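Long-range contacts in erythrocyte membrane protein 1 (Plasmodium falciparum, PDB 2YK0), which probably binds receptors on the host cell surface as an adhesin, this chain being its N-terminal NTS-DBL1-alpha and CIDR-gamma part: residues 512-517 with 542-547; 557-562 with 570-575; 86-91 with 149-154. The protein carries 8 engineered substitutions. All coordinates share one frame; numbering follows the deposited sequence.

Interaction 1: residues 512-517 with 542-547; sequences TFDVDM and MRNQEW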
loop_
_atom_site.group_PDB
_atom_site.type_symbol
_atom_site.label_atom_id
_atom_site.label_comp_id
_atom_site.label_asym_id
_atom_site.label_seq_id
_atom_site.Cartn_x
_atom_site.Cartn_y
_atom_site.Cartn_z
ATOM N N THR A 512 25.190 26.452 -13.650
ATOM C CA THR A 512 23.745 26.310 -13.650
ATOM C C THR A 512 23.234 25.341 -14.735
ATOM O O THR A 512 23.733 25.348 -15.865
ATOM C CB THR A 512 23.073 27.675 -13.514
ATOM O OG1 THR A 512 21.907 27.533 -12.716
ATOM C CG2 THR A 512 22.755 28.320 -14.835
ATOM N N PHE A 513 22.315 24.442 -14.320
ATOM C CA PHE A 513 21.661 23.414 -15.131
ATOM C C PHE A 513 20.349 22.978 -14.510
ATOM O O PHE A 513 20.178 23.041 -13.299
ATOM C CB PHE A 513 22.573 22.202 -15.375
ATOM C CG PHE A 513 23.178 21.588 -14.132
ATOM C CD1 PHE A 513 22.481 20.635 -13.397
ATOM C CD2 PHE A 513 24.439 21.971 -13.693
ATOM C CE1 PHE A 513 23.017 20.102 -12.229
ATOM C CE2 PHE A 513 24.975 21.435 -12.516
ATOM C CZ PHE A 513 24.263 20.498 -11.800
ATOM N N ASP A 514 19.427 22.537 -15.352
ATOM C CA ASP A 514 18.099 22.071 -14.976
ATOM C C ASP A 514 18.034 20.541 -15.091
ATOM O O ASP A 514 18.636 19.955 -15.993
ATOM C CB ASP A 514 17.037 22.766 -15.845
ATOM C CG ASP A 514 16.890 22.230 -17.268
ATOM O OD1 ASP A 514 17.870 22.311 -18.051
ATOM O OD2 ASP A 514 15.801 21.734 -17.598
ATOM N N VAL A 515 17.372 19.885 -14.149
ATOM C CA VAL A 515 17.305 18.427 -14.160
ATOM C C VAL A 515 15.893 17.956 -14.091
ATOM O O VAL A 515 15.076 18.512 -13.353
ATOM C CB VAL A 515 18.247 17.653 -13.180
ATOM C CG1 VAL A 515 19.714 17.825 -13.534
ATOM C CG2 VAL A 515 17.994 18.023 -11.725
ATOM N N ASP A 516 15.618 16.907 -14.868
ATOM C CA ASP A 516 14.315 16.294 -14.993
ATOM C C ASP A 516 14.155 15.073 -14.086
ATOM O O ASP A 516 14.321 13.909 -14.497
ATOM C CB ASP A 516 14.000 16.029 -16.471
ATOM C CG ASP A 516 12.889 16.896 -17.031
ATOM O OD1 ASP A 516 12.662 18.025 -16.474
ATOM O OD2 ASP A 516 12.220 16.443 -18.009
ATOM N N MET A 517 13.846 15.373 -12.823
ATOM C CA MET A 517 13.640 14.378 -11.798
ATOM C C MET A 517 12.272 13.711 -11.886
ATOM O O MET A 517 11.292 14.356 -12.262
ATOM C CB MET A 517 13.923 14.962 -10.415
ATOM C CG MET A 517 14.823 14.055 -9.589
ATOM S SD MET A 517 16.611 14.335 -9.747
ATOM C CE MET A 517 16.898 14.111 -11.530
ATOM N N MET A 542 7.144 14.587 -13.890
ATOM C CA MET A 542 8.518 15.073 -14.074
ATOM C C MET A 542 8.740 16.395 -13.330
ATOM O O MET A 542 7.944 17.327 -13.465
ATOM C CB MET A 542 8.833 15.253 -15.559
ATOM C CG MET A 542 9.466 14.065 -16.171
ATOM S SD MET A 542 10.962 13.449 -15.383
ATOM C CE MET A 542 11.555 12.379 -16.657
ATOM N N ARG A 543 9.806 16.490 -12.555
ATOM C CA ARG A 543 10.026 17.727 -11.833
ATOM C C ARG A 543 11.309 18.384 -12.302
ATOM O O ARG A 543 12.394 17.831 -12.110
ATOM C CB ARG A 543 9.936 17.512 -10.310
ATOM C CG ARG A 543 10.438 18.629 -9.407
ATOM C CD ARG A 543 9.888 19.991 -9.696
ATOM N NE ARG A 543 10.090 20.885 -8.560
ATOM C CZ ARG A 543 9.729 22.165 -8.538
ATOM N NH1 ARG A 543 9.190 22.727 -9.617
ATOM N NH2 ARG A 543 9.918 22.896 -7.447
ATOM N N ASN A 544 11.172 19.547 -12.973
ATOM C CA ASN A 544 12.315 20.282 -13.487
ATOM C C ASN A 544 12.907 21.103 -12.368
ATOM O O ASN A 544 12.237 21.954 -11.789
ATOM C CB ASN A 544 11.941 21.139 -14.672
ATOM C CG ASN A 544 13.132 21.525 -15.505
ATOM O OD1 ASN A 544 13.806 22.512 -15.216
ATOM N ND2 ASN A 544 13.418 20.756 -16.554
ATOM N N GLN A 545 14.160 20.787 -12.033
ATOM C CA GLN A 545 14.926 21.392 -10.958
ATOM C C GLN A 545 16.076 22.200 -11.523
ATOM O O GLN A 545 16.995 21.648 -12.121
ATOM C CB GLN A 545 15.479 20.298 -10.038
ATOM C CG GLN A 545 14.467 19.616 -9.137
ATOM C CD GLN A 545 15.120 18.438 -8.464
ATOM O OE1 GLN A 545 15.453 17.426 -9.093
ATOM N NE2 GLN A 545 15.372 18.570 -7.175
ATOM N N GLU A 546 16.028 23.511 -11.335
ATOM C CA GLU A 546 17.104 24.390 -11.757
ATOM C C GLU A 546 18.053 24.560 -10.585
ATOM O O GLU A 546 17.658 24.994 -9.490
ATOM C CB GLU A 546 16.635 25.721 -12.392
ATOM C CG GLU A 546 15.315 26.294 -11.895
ATOM C CD GLU A 546 14.511 27.115 -12.893
ATOM O OE1 GLU A 546 15.110 27.680 -13.841
ATOM O OE2 GLU A 546 13.273 27.194 -12.720
ATOM N N TRP A 547 19.297 24.112 -10.826
ATOM C CA TRP A 547 20.408 24.048 -9.899
ATOM C C TRP A 547 21.472 25.007 -10.271
ATOM O O TRP A 547 21.769 25.186 -11.464
ATOM C CB TRP A 547 21.047 22.655 -9.969
ATOM C CG TRP A 547 20.223 21.581 -9.350
ATOM C CD1 TRP A 547 19.542 20.587 -9.992
ATOM C CD2 TRP A 547 19.960 21.415 -7.954
ATOM N NE1 TRP A 547 18.846 19.833 -9.081
ATOM C CE2 TRP A 547 19.098 20.311 -7.819
ATOM C CE3 TRP A 547 20.377 22.092 -6.797
ATOM C CZ2 TRP A 547 18.662 19.861 -6.570
ATOM C CZ3 TRP A 547 19.918 21.667 -5.566
ATOM C CH2 TRP A 547 19.084 20.560 -5.456
#

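Interaction 2: residues 557-562 with 570-575; sequences VCKLNN and DKHITF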
loop_
_atom_site.group_PDB
_atom_site.type_symbol
_atom_site.label_atom_id
_atom_site.label_comp_id
_atom_site.label_asym_id
_atom_site.label_seq_id
_atom_site.Cartn_x
_atom_site.Cartn_y
_atom_site.Cartn_z
ATOM N N VAL A 557 28.533 23.196 -3.092
ATOM C CA VAL A 557 27.128 23.222 -2.745
ATOM C C VAL A 557 26.280 23.485 -3.986
ATOM O O VAL A 557 26.699 24.193 -4.903
ATOM C CB VAL A 557 26.927 24.295 -1.638
ATOM C CG1 VAL A 557 25.474 24.363 -1.151
ATOM C CG2 VAL A 557 27.888 24.050 -0.472
ATOM N N CYS A 558 25.106 22.888 -4.022
ATOM C CA CYS A 558 24.170 23.117 -5.095
ATOM C C CYS A 558 22.887 23.676 -4.510
ATOM O O CYS A 558 22.387 23.159 -3.505
ATOM C CB CYS A 558 23.943 21.853 -5.910
ATOM S SG CYS A 558 25.431 21.269 -6.745
ATOM N N LYS A 559 22.423 24.806 -5.067
ATOM C CA LYS A 559 21.207 25.469 -4.609
ATOM C C LYS A 559 20.118 25.206 -5.609
ATOM O O LYS A 559 20.356 25.218 -6.824
ATOM C CB LYS A 559 21.416 26.987 -4.425
ATOM C CG LYS A 559 20.167 27.755 -3.962
ATOM C CD LYS A 559 20.313 29.290 -4.071
ATOM C CE LYS A 559 20.234 29.886 -5.478
ATOM N NZ LYS A 559 18.836 30.035 -5.991
ATOM N N LEU A 560 18.923 24.932 -5.082
ATOM C CA LEU A 560 17.738 24.705 -5.887
ATOM C C LEU A 560 17.086 26.060 -6.084
ATOM O O LEU A 560 16.568 26.662 -5.129
ATOM C CB LEU A 560 16.785 23.690 -5.226
ATOM C CG LEU A 560 15.682 23.108 -6.111
ATOM C CD1 LEU A 560 16.219 22.605 -7.435
ATOM C CD2 LEU A 560 14.984 21.996 -5.404
ATOM N N ASN A 561 17.199 26.575 -7.318
ATOM C CA ASN A 561 16.678 27.876 -7.698
ATOM C C ASN A 561 15.169 27.963 -7.512
ATOM O O ASN A 561 14.699 28.819 -6.753
ATOM C CB ASN A 561 17.092 28.195 -9.118
ATOM C CG ASN A 561 18.581 28.264 -9.274
ATOM O OD1 ASN A 561 19.289 28.896 -8.476
ATOM N ND2 ASN A 561 19.079 27.656 -10.334
ATOM N N ASN A 562 14.431 27.032 -8.158
ATOM C CA ASN A 562 12.978 26.886 -8.130
ATOM C C ASN A 562 12.504 26.069 -6.914
ATOM O O ASN A 562 11.576 25.270 -7.027
ATOM C CB ASN A 562 12.518 26.244 -9.447
ATOM C CG ASN A 562 12.865 24.788 -9.620
ATOM O OD1 ASN A 562 11.999 23.948 -9.798
ATOM N ND2 ASN A 562 14.118 24.430 -9.478
ATOM N N ASP A 570 15.044 19.410 0.077
ATOM C CA ASP A 570 16.121 20.292 0.537
ATOM C C ASP A 570 16.433 21.415 -0.434
ATOM O O ASP A 570 16.451 21.196 -1.653
ATOM C CB ASP A 570 17.404 19.467 0.771
ATOM C CG ASP A 570 17.188 18.067 1.332
ATOM O OD1 ASP A 570 17.066 17.938 2.571
ATOM O OD2 ASP A 570 17.153 17.096 0.527
ATOM N N LYS A 571 16.735 22.608 0.112
ATOM C CA LYS A 571 17.086 23.787 -0.682
ATOM C C LYS A 571 18.547 23.731 -1.143
ATOM O O LYS A 571 18.836 24.076 -2.291
ATOM C CB LYS A 571 16.792 25.067 0.110
ATOM C CG LYS A 571 16.934 26.375 -0.677
ATOM C CD LYS A 571 16.200 27.569 -0.019
ATOM C CE LYS A 571 16.695 28.005 1.353
ATOM N NZ LYS A 571 16.054 27.242 2.468
ATOM N N HIS A 572 19.457 23.287 -0.244
ATOM C CA HIS A 572 20.890 23.126 -0.514
ATOM C C HIS A 572 21.343 21.675 -0.307
ATOM O O HIS A 572 21.009 21.042 0.707
ATOM C CB HIS A 572 21.743 24.042 0.373
ATOM C CG HIS A 572 21.309 25.466 0.386
ATOM N ND1 HIS A 572 21.510 26.292 -0.711
ATOM C CD2 HIS A 572 20.715 26.177 1.374
ATOM C CE1 HIS A 572 21.014 27.470 -0.363
ATOM N NE2 HIS A 572 20.529 27.452 0.885
ATOM N N ILE A 573 22.106 21.160 -1.286
ATOM C CA ILE A 573 22.707 19.822 -1.281
ATOM C C ILE A 573 24.187 19.921 -1.710
ATOM O O ILE A 573 24.607 20.984 -2.156
ATOM C CB ILE A 573 21.889 18.778 -2.105
ATOM C CG1 ILE A 573 22.028 18.964 -3.635
ATOM C CG2 ILE A 573 20.439 18.673 -1.627
ATOM C CD1 ILE A 573 21.414 17.877 -4.456
ATOM N N THR A 574 24.977 18.855 -1.565
ATOM C CA THR A 574 26.380 18.895 -2.015
ATOM C C THR A 574 26.390 18.437 -3.470
ATOM O O THR A 574 25.416 17.832 -3.916
ATOM C CB THR A 574 27.290 17.983 -1.151
ATOM O OG1 THR A 574 27.099 16.613 -1.529
ATOM C CG2 THR A 574 27.109 18.188 0.375
ATOM N N PHE A 575 27.468 18.675 -4.214
ATOM C CA PHE A 575 27.449 18.172 -5.584
ATOM C C PHE A 575 27.412 16.628 -5.606
ATOM O O PHE A 575 26.687 16.053 -6.422
ATOM C CB PHE A 575 28.550 18.777 -6.466
ATOM C CG PHE A 575 28.572 18.252 -7.884
ATOM C CD1 PHE A 575 27.483 18.432 -8.730
ATOM C CD2 PHE A 575 29.688 17.605 -8.386
ATOM C CE1 PHE A 575 27.501 17.929 -10.040
ATOM C CE2 PHE A 575 29.705 17.106 -9.691
ATOM C CZ PHE A 575 28.609 17.260 -10.504
#

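Interaction 3: residues 86-91 with 149-154; sequences HTNIKT and LDNKNT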
loop_
_atom_site.group_PDB
_atom_site.type_symbol
_atom_site.label_atom_id
_atom_site.label_comp_id
_atom_site.label_asym_id
_atom_site.label_seq_id
_atom_site.Cartn_x
_atom_site.Cartn_y
_atom_site.Cartn_z
ATOM N N HIS A 86 -15.476 -31.464 11.755
ATOM C CA HIS A 86 -16.617 -30.605 11.416
ATOM C C HIS A 86 -16.353 -29.842 10.129
ATOM O O HIS A 86 -16.450 -28.615 10.019
ATOM C CB HIS A 86 -17.067 -29.756 12.635
ATOM C CG HIS A 86 -17.183 -30.568 13.894
ATOM N ND1 HIS A 86 -17.883 -31.771 13.924
ATOM C CD2 HIS A 86 -16.629 -30.359 15.105
ATOM C CE1 HIS A 86 -17.749 -32.233 15.148
ATOM N NE2 HIS A 86 -17.002 -31.417 15.896
ATOM N N THR A 87 -16.029 -30.642 9.133
ATOM C CA THR A 87 -15.603 -30.216 7.828
ATOM C C THR A 87 -16.093 -31.226 6.796
ATOM O O THR A 87 -16.392 -32.385 7.126
ATOM C CB THR A 87 -14.078 -30.115 7.908
ATOM O OG1 THR A 87 -13.655 -28.781 7.695
ATOM C CG2 THR A 87 -13.343 -31.114 7.036
ATOM N N ASN A 88 -16.150 -30.763 5.542
ATOM C CA ASN A 88 -16.540 -31.531 4.363
ATOM C C ASN A 88 -15.354 -31.670 3.417
ATOM O O ASN A 88 -15.516 -32.202 2.311
ATOM C CB ASN A 88 -17.705 -30.846 3.658
ATOM C CG ASN A 88 -19.051 -31.171 4.247
ATOM O OD1 ASN A 88 -19.361 -32.352 4.493
ATOM N ND2 ASN A 88 -19.912 -30.143 4.428
ATOM N N ILE A 89 -14.155 -31.205 3.864
ATOM C CA ILE A 89 -12.917 -31.178 3.075
ATOM C C ILE A 89 -12.521 -32.544 2.634
ATOM O O ILE A 89 -12.171 -33.378 3.458
ATOM C CB ILE A 89 -11.773 -30.381 3.736
ATOM C CG1 ILE A 89 -12.269 -28.999 4.207
ATOM C CG2 ILE A 89 -10.579 -30.258 2.786
ATOM C CD1 ILE A 89 -11.588 -28.447 5.301
ATOM N N LYS A 90 -12.669 -32.794 1.334
ATOM C CA LYS A 90 -12.374 -34.080 0.709
ATOM C C LYS A 90 -11.274 -33.953 -0.336
ATOM O O LYS A 90 -11.069 -34.886 -1.119
ATOM C CB LYS A 90 -13.649 -34.716 0.123
ATOM C CG LYS A 90 -14.615 -35.254 1.168
ATOM C CD LYS A 90 -15.598 -36.242 0.558
ATOM C CE LYS A 90 -16.552 -36.830 1.571
ATOM N NZ LYS A 90 -17.886 -36.166 1.557
ATOM N N THR A 91 -10.553 -32.805 -0.338
ATOM C CA THR A 91 -9.434 -32.541 -1.257
ATOM C C THR A 91 -8.132 -33.230 -0.838
ATOM O O THR A 91 -7.948 -33.575 0.340
ATOM C CB THR A 91 -9.185 -31.030 -1.472
ATOM O OG1 THR A 91 -8.212 -30.903 -2.512
ATOM C CG2 THR A 91 -8.660 -30.306 -0.207
ATOM N N LEU A 149 -19.069 -26.982 0.496
ATOM C CA LEU A 149 -20.515 -26.813 0.678
ATOM C C LEU A 149 -21.438 -27.512 -0.299
ATOM O O LEU A 149 -22.595 -27.727 0.065
ATOM C CB LEU A 149 -20.837 -25.321 0.714
ATOM C CG LEU A 149 -21.127 -24.652 2.059
ATOM C CD1 LEU A 149 -20.560 -25.425 3.220
ATOM C CD2 LEU A 149 -20.590 -23.234 2.070
ATOM N N ASP A 150 -20.971 -27.833 -1.528
ATOM C CA ASP A 150 -21.783 -28.556 -2.515
ATOM C C ASP A 150 -21.571 -30.067 -2.372
ATOM O O ASP A 150 -20.582 -30.585 -2.876
ATOM C CB ASP A 150 -21.477 -28.066 -3.950
ATOM C CG ASP A 150 -22.086 -28.874 -5.098
ATOM O OD1 ASP A 150 -23.196 -29.439 -4.918
ATOM O OD2 ASP A 150 -21.469 -28.916 -6.181
ATOM N N ASN A 151 -22.479 -30.768 -1.651
ATOM C CA ASN A 151 -22.409 -32.225 -1.366
ATOM C C ASN A 151 -23.734 -32.782 -0.837
ATOM O O ASN A 151 -24.628 -32.019 -0.482
ATOM C CB ASN A 151 -21.279 -32.567 -0.391
ATOM C CG ASN A 151 -21.420 -31.880 0.943
ATOM O OD1 ASN A 151 -22.364 -32.127 1.701
ATOM N ND2 ASN A 151 -20.551 -30.929 1.220
ATOM N N LYS A 152 -23.832 -34.108 -0.733
ATOM C CA LYS A 152 -25.061 -34.766 -0.327
ATOM C C LYS A 152 -25.448 -34.589 1.105
ATOM O O LYS A 152 -26.616 -34.763 1.423
ATOM C CB LYS A 152 -25.106 -36.230 -0.768
ATOM C CG LYS A 152 -25.220 -36.410 -2.291
ATOM C CD LYS A 152 -23.963 -37.057 -2.920
ATOM C CE LYS A 152 -22.771 -36.128 -3.087
ATOM N NZ LYS A 152 -21.482 -36.858 -2.951
ATOM N N ASN A 153 -24.519 -34.208 1.963
ATOM C CA ASN A 153 -24.853 -33.999 3.363
ATOM C C ASN A 153 -25.185 -32.560 3.705
ATOM O O ASN A 153 -25.758 -32.331 4.768
ATOM C CB ASN A 153 -23.865 -34.652 4.331
ATOM C CG ASN A 153 -22.455 -34.171 4.189
ATOM O OD1 ASN A 153 -21.999 -33.325 4.959
ATOM N ND2 ASN A 153 -21.737 -34.718 3.207
ATOM N N THR A 154 -24.911 -31.605 2.789
ATOM C CA THR A 154 -25.290 -30.204 2.997
ATOM C C THR A 154 -26.576 -29.866 2.241
ATOM O O THR A 154 -26.531 -29.653 1.022
ATOM C CB THR A 154 -24.161 -29.213 2.698
ATOM O OG1 THR A 154 -22.908 -29.888 2.551
ATOM C CG2 THR A 154 -24.070 -28.121 3.766
#

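Interaction 1: residues 512-517 with 542-547
Asn544 reaches over from strand 542-552 and bridges two acids of strand 511-518. Its CG stands opposite the backbone N (chi1 -160°), which sets the amide between Asp514 and Asp516. Asn544 ND2 donates to Asp514 OD2 at 2.8 Å. That bond uses the anti lone pair of OD2, and the carboxylate is nearly coplanar with the amide (29°). Asn544 ND2 also donates to Asp516 OD1 at 2.8 Å, but here it comes from above the carboxylate plane. Asp514 OD2 has a further partner, a salt bridge to Lys624. This polar face, with Glu546 farther along, is the looser and more solvent-exposed side.

The other face is more tightly packed and largely apolar around Phe513, Val515 and Trp547. Trp547 CB lies over one face of the Phe513 ring, 3.9 Å from Phe513 CE1. The two rings are oblique to each other. Val515 CG2 meets the edge of the indole in its plane, 3.5 Å from Trp547 CD1. Met517 bends beside Gln545 on the same face.

The backbones run antiparallel, 160° between strand directions. Phe513, Val515 and Met517 form hydrogen-bonded pairs with Trp547, Gln545 and Arg543. Trp547 N to Phe513 O is 2.8 Å. At the Thr512 end, Trp547 O takes two donors, Phe513 N and Thr512 OG1, the hydroxyl coming from above the carbonyl plane at 2.7 Å. The Arg543 guanidinium turns away and forms a salt bridge with Asp568.

The pairing joins two strands of the antiparallel sheet of the CIDR-gamma region. Strand 511-518 is an outermost strand. Leu578 and Trp582 of helix 575-601 pack on the Phe513, Val515 and Trp547 face. Helix 611-636 contributes Lys624 and Glu628, and strand 555-560 lies on the far side of strand 542-552.

Interaction 2: residues 557-562 with 570-575
The sulfur of Cys558, held in a disulfide with Cys549, sits at the edge of the Phe575 ring. This is a sulfur-aromatic contact made near the ring plane. Cys558 SG is also 4.0 Å from Phe575 CB. Cys558 CB also packs on Ile573 CG1 at 4.1 Å. Leu578 of helix 575-601 touches both Cys558 and Ile573.

The backbone holds the two segments in register. Cys558 and Ile573 form an antiparallel hydrogen-bonded pair, with Cys558 N to Ile573 O at 2.7 Å and a return bond from Ile573 N to Cys558 O. Leu560 N adds a bond to Lys571 O at 2.9 Å. These strands make a beta hairpin at one side of the CIDR-gamma sheet, with strand 572-574 outermost. The chain then enters helix 575-601 at once. Thr574 is its N-cap residue: Thr574 OG1 bonds Val577 N and also His364 O.

On the opposite face Lys559 and His572 lie side by side and point the same way. Lys559 CG is 3.7 Å from His572 CE1, while Lys571 CG rests over one face of the imidazole near its rim. The Lys559 chain bends at chi3 (75°) and again at chi4. This turns Lys559 NZ back to Asn561 OD1, 2.8 Å away, where it meets a lone pair in the carbonyl plane.

Interaction 3: residues 86-91 with 149-154
Asn88 points its amide at a type I beta turn, Asn151 to Thr154, in a loop of the Duffy-binding-like domain. Helix 157-176 flanks the contact through Asn163, which touches Asn88. Leu149 leads into the turn. Its side chain packs on Leu224 and Val227 of helix 219-234. Asn151 comes next and crosses Asn88 at about a right angle, with the amide planes 58° apart. Its CG lies between the backbone N and the carbonyl carbon (chi1 60°), which folds the side chain back over the turn. Lys152 is exposed at the corner. Lys152 NZ is 5.8 Å from Lys90 NZ, two like charges that do not touch. Asn153 faces Asn88 from the opposite direction, and their amide ends are close together. Asn151 OD1 accepts a weak bond from Asn153 N at 3.0 Å, which makes a weak Asx turn. Thr154 closes the turn. Its side chain meets the Asn88 amide obliquely, and its O accepts a bond from Lys230 NZ of helix 219-234. Thr154 N makes a second weak bond to Asn151 OD1, at 2.8 Å.

Interaction 3 comes first along the chain, then interaction 1, then interaction 2. Interactions 1 and 2 are neighbours, with centres about 11 Å apart. They belong to one four-stranded antiparallel sheet, ordered 511-518, 542-552, 555-560, 572-574. Interaction 1 pairs the first two strands and interaction 2 the last two. The middle strands join them, and a backbone bond links Glu546 and Asn561. Helix 575-601 packs against residues of both. Interaction 3 lies on the opposite side of the chain's centre. Its centre is about 64 Å from that of interaction 1 and 67 Å from that of interaction 2. The contacts thus mark two parts of the molecule: the CIDR-gamma sheet and the DBL1-alpha domain.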